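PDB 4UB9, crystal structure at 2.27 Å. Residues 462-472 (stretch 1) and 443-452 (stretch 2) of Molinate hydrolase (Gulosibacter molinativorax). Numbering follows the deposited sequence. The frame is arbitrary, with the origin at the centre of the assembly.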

# COMPACT_ATOMS: atom_id res chain seq x y z
N ARG A 462 -6.68 10.14 41.83
CA ARG A 462 -5.95 11.24 41.20
C ARG A 462 -5.54 12.35 42.18
O ARG A 462 -4.78 13.20 41.81
CB ARG A 462 -6.76 11.86 40.08
CG ARG A 462 -6.94 10.94 38.90
CD ARG A 462 -8.00 11.48 37.95
NE ARG A 462 -8.22 10.65 36.76
CZ ARG A 462 -7.45 10.65 35.66
NH1 ARG A 462 -6.39 11.42 35.59
NH2 ARG A 462 -7.75 9.88 34.63
N THR A 463 -6.08 12.37 43.39
CA THR A 463 -5.94 13.54 44.29
C THR A 463 -4.62 13.50 45.06
O THR A 463 -4.58 13.81 46.25
CB THR A 463 -7.12 13.69 45.27
OG1 THR A 463 -7.12 12.57 46.17
CG2 THR A 463 -8.44 13.74 44.53
N LEU A 464 -3.54 13.20 44.34
CA LEU A 464 -2.21 13.09 44.96
C LEU A 464 -1.69 14.38 45.56
O LEU A 464 -1.62 15.37 44.89
CB LEU A 464 -1.17 12.68 43.94
CG LEU A 464 -1.13 11.21 43.54
CD1 LEU A 464 -0.28 11.07 42.28
CD2 LEU A 464 -0.55 10.40 44.68
N SER A 465 -1.28 14.32 46.82
CA SER A 465 -0.67 15.44 47.54
C SER A 465 0.78 15.24 47.75
O SER A 465 1.53 16.19 47.76
CB SER A 465 -1.21 15.56 48.98
OG SER A 465 -2.54 15.95 48.97
N HIS A 466 1.18 14.00 48.01
CA HIS A 466 2.57 13.68 48.31
C HIS A 466 2.96 12.36 47.70
O HIS A 466 2.18 11.41 47.65
CB HIS A 466 2.83 13.64 49.81
CG HIS A 466 2.50 14.92 50.50
ND1 HIS A 466 3.45 15.90 50.72
CD2 HIS A 466 1.33 15.41 50.96
CE1 HIS A 466 2.86 16.94 51.31
NE2 HIS A 466 1.58 16.67 51.45
N VAL A 467 4.23 12.29 47.30
CA VAL A 467 4.80 11.06 46.76
C VAL A 467 6.14 10.82 47.41
O VAL A 467 7.00 11.68 47.40
CB VAL A 467 4.99 11.12 45.23
CG1 VAL A 467 5.64 9.85 44.73
CG2 VAL A 467 3.65 11.33 44.51
N VAL A 468 6.32 9.62 47.93
CA VAL A 468 7.53 9.27 48.65
C VAL A 468 8.08 7.95 48.12
O VAL A 468 7.34 6.94 48.00
CB VAL A 468 7.25 9.08 50.14
CG1 VAL A 468 8.51 8.63 50.89
CG2 VAL A 468 6.73 10.38 50.73
N LYS A 469 9.38 7.92 47.93
CA LYS A 469 10.08 6.75 47.44
C LYS A 469 11.28 6.44 48.29
O LYS A 469 12.19 7.23 48.39
CB LYS A 469 10.54 6.96 46.01
CG LYS A 469 11.02 5.67 45.35
CD LYS A 469 11.83 5.90 44.09
CE LYS A 469 12.31 4.56 43.57
NZ LYS A 469 13.38 4.72 42.58
N GLU A 470 11.27 5.26 48.91
CA GLU A 470 12.31 4.87 49.87
C GLU A 470 12.55 6.01 50.89
O GLU A 470 13.66 6.46 51.13
CB GLU A 470 13.57 4.47 49.16
CG GLU A 470 13.41 3.11 48.52
CD GLU A 470 14.66 2.61 47.81
OE1 GLU A 470 15.76 2.73 48.37
OE2 GLU A 470 14.52 2.03 46.73
N GLY A 471 11.45 6.48 51.45
CA GLY A 471 11.48 7.52 52.48
C GLY A 471 11.91 8.92 52.05
O GLY A 471 12.13 9.80 52.88
N ARG A 472 12.03 9.10 50.75
CA ARG A 472 12.46 10.36 50.19
C ARG A 472 11.30 10.97 49.48
O ARG A 472 10.67 10.35 48.64
CB ARG A 472 13.57 10.09 49.22
CG ARG A 472 14.11 11.32 48.51
CD ARG A 472 15.25 10.89 47.62
NE ARG A 472 14.93 11.34 46.28
CZ ARG A 472 14.55 10.57 45.27
NH1 ARG A 472 14.49 9.26 45.37
NH2 ARG A 472 14.26 11.14 44.13
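Stretch 2 443-452: KLGDVVVLDQ

An antiparallel β-ladder is held by its backbone, and residues 443-452 of molinate hydrolase, lying along residues 462-472, illustrate how such a ladder accommodates an irregularity and how its ends are finished. Stretch 2 has its extended strand at 447-450, which runs against the strand 464-469 with an angle of 163° between their N-to-C directions and a closest approach of the axes of 4.6 Å. V468 faces V447 in a hydrogen-bonded pair, CA to CA 5.0 Å: V468 N donates to V447 O at 2.8 Å, and V447 N returns the bond to V468 O at 2.9 Å. V467 and V448 form the next, non-hydrogen-bonded pair, and H466 with V449 the following hydrogen-bonded one, where V449 N reaches H466 O at 3.0 Å.

Here the register shifts by one residue. L464 pairs with L450, CA to CA 4.5 Å, so S465 is the extra residue of a β-bulge. Its phi/psi of -107/-37° departs from the extended conformation, and V449 O serves as a shared acceptor there, taking a bond of 2.8 Å from S465 N and a weak one of 3.3 Å from H466 N. Beyond the last pair a further backbone bond runs from D451 N to T463 O at 2.9 Å. At the other end stretch 1 enters a type I' turn from K469 to R472, and G471 N bonds to G445 O at 2.8 Å. G471 adopts a positive phi, which favours glycine. A CB on G445 would point toward stretch 1 and lie tightly, 3.1 Å, from G471 N.

Apart from S465, whose CA-to-CB bond points toward stretch 2 at the bulge, the bridged side chains are divided between the two faces of the sheet. On one face L464 packs its CD2 at 3.7 Å from L450 CD2 and 3.8 Å from V448 CB, while V467 CG2 stands 4.5 Å from V448 CG1. The other face carries H466, V468, V447 and V449. There V468 CB lies 4.3 Å from V447 CB, and V449 CB meets the edge of the H466 ring, with the two CB atoms of H466 and V449 3.9 Å apart.

Polar side chains supplement the backbone where the regular pairing ends. The CA-to-CB bond of D446 points away overall, yet its carboxylate comes back to stretch 1, and OD1 accepts from E470 N at 2.8 Å. At the far end T463, whose CB points toward stretch 2, uses OG1 to accept from Q452 N at 3.1 Å. Both contacts engage backbone amides just outside the paired strands, extending the attachment into the flanking loops.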

# COMPACT_ATOMS: atom_id res chain seq x y z
N LYS A 443 9.31 -3.56 54.81
CA LYS A 443 9.23 -3.26 53.37
C LYS A 443 9.78 -1.89 53.00
O LYS A 443 10.00 -1.04 53.86
CB LYS A 443 7.79 -3.40 52.87
CG LYS A 443 7.26 -4.83 52.97
CD LYS A 443 5.96 -5.02 52.21
CE LYS A 443 5.37 -6.36 52.55
NZ LYS A 443 4.32 -6.77 51.59
N LEU A 444 10.01 -1.67 51.72
CA LEU A 444 10.52 -0.38 51.24
C LEU A 444 9.55 0.76 51.52
O LEU A 444 8.34 0.59 51.51
CB LEU A 444 10.81 -0.43 49.75
CG LEU A 444 12.03 -1.28 49.36
CD1 LEU A 444 11.92 -1.71 47.92
CD2 LEU A 444 13.35 -0.54 49.58
N GLY A 445 10.11 1.94 51.76
CA GLY A 445 9.35 3.14 52.15
C GLY A 445 8.73 3.95 51.03
O GLY A 445 9.00 5.16 50.85
N ASP A 446 7.89 3.28 50.28
CA ASP A 446 7.21 3.88 49.16
C ASP A 446 5.80 4.18 49.56
O ASP A 446 5.02 3.27 49.86
CB ASP A 446 7.21 2.92 47.95
CG ASP A 446 8.62 2.62 47.39
OD1 ASP A 446 9.60 3.27 47.80
OD2 ASP A 446 8.73 1.69 46.54
N VAL A 447 5.42 5.44 49.48
CA VAL A 447 4.10 5.84 49.98
C VAL A 447 3.57 6.97 49.16
O VAL A 447 4.33 7.83 48.70
CB VAL A 447 4.21 6.36 51.42
CG1 VAL A 447 2.89 6.87 51.93
CG2 VAL A 447 4.73 5.26 52.33
N VAL A 448 2.27 6.96 48.94
CA VAL A 448 1.61 8.12 48.41
C VAL A 448 0.51 8.59 49.35
O VAL A 448 -0.07 7.80 50.11
CB VAL A 448 1.02 7.90 47.02
CG1 VAL A 448 2.11 7.42 46.11
CG2 VAL A 448 -0.15 6.95 47.02
N VAL A 449 0.20 9.89 49.27
CA VAL A 449 -0.81 10.51 50.11
C VAL A 449 -1.81 11.19 49.22
O VAL A 449 -1.44 12.02 48.39
CB VAL A 449 -0.17 11.54 51.06
CG1 VAL A 449 -1.24 12.19 51.92
CG2 VAL A 449 0.89 10.89 51.94
N LEU A 450 -3.09 10.85 49.41
CA LEU A 450 -4.19 11.45 48.69
C LEU A 450 -5.04 12.36 49.57
O LEU A 450 -5.18 12.13 50.76
CB LEU A 450 -5.12 10.38 48.15
CG LEU A 450 -4.50 9.21 47.40
CD1 LEU A 450 -5.59 8.23 47.04
CD2 LEU A 450 -3.82 9.70 46.15
N ASP A 451 -5.65 13.36 48.95
CA ASP A 451 -6.50 14.33 49.66
C ASP A 451 -7.92 13.91 49.81
O ASP A 451 -8.64 14.45 50.62
CB ASP A 451 -6.55 15.65 48.89
CG ASP A 451 -5.28 16.41 49.01
OD1 ASP A 451 -4.47 16.06 49.87
OD2 ASP A 451 -5.07 17.34 48.20
N GLN A 452 -8.36 12.99 48.97
CA GLN A 452 -9.70 12.50 49.07
C GLN A 452 -9.75 11.00 49.07
O GLN A 452 -8.74 10.34 48.82
CB GLN A 452 -10.55 13.07 47.98
CG GLN A 452 -10.81 14.54 48.25
CD GLN A 452 -11.48 15.18 47.07
OE1 GLN A 452 -12.64 14.90 46.77
NE2 GLN A 452 -10.77 16.07 46.41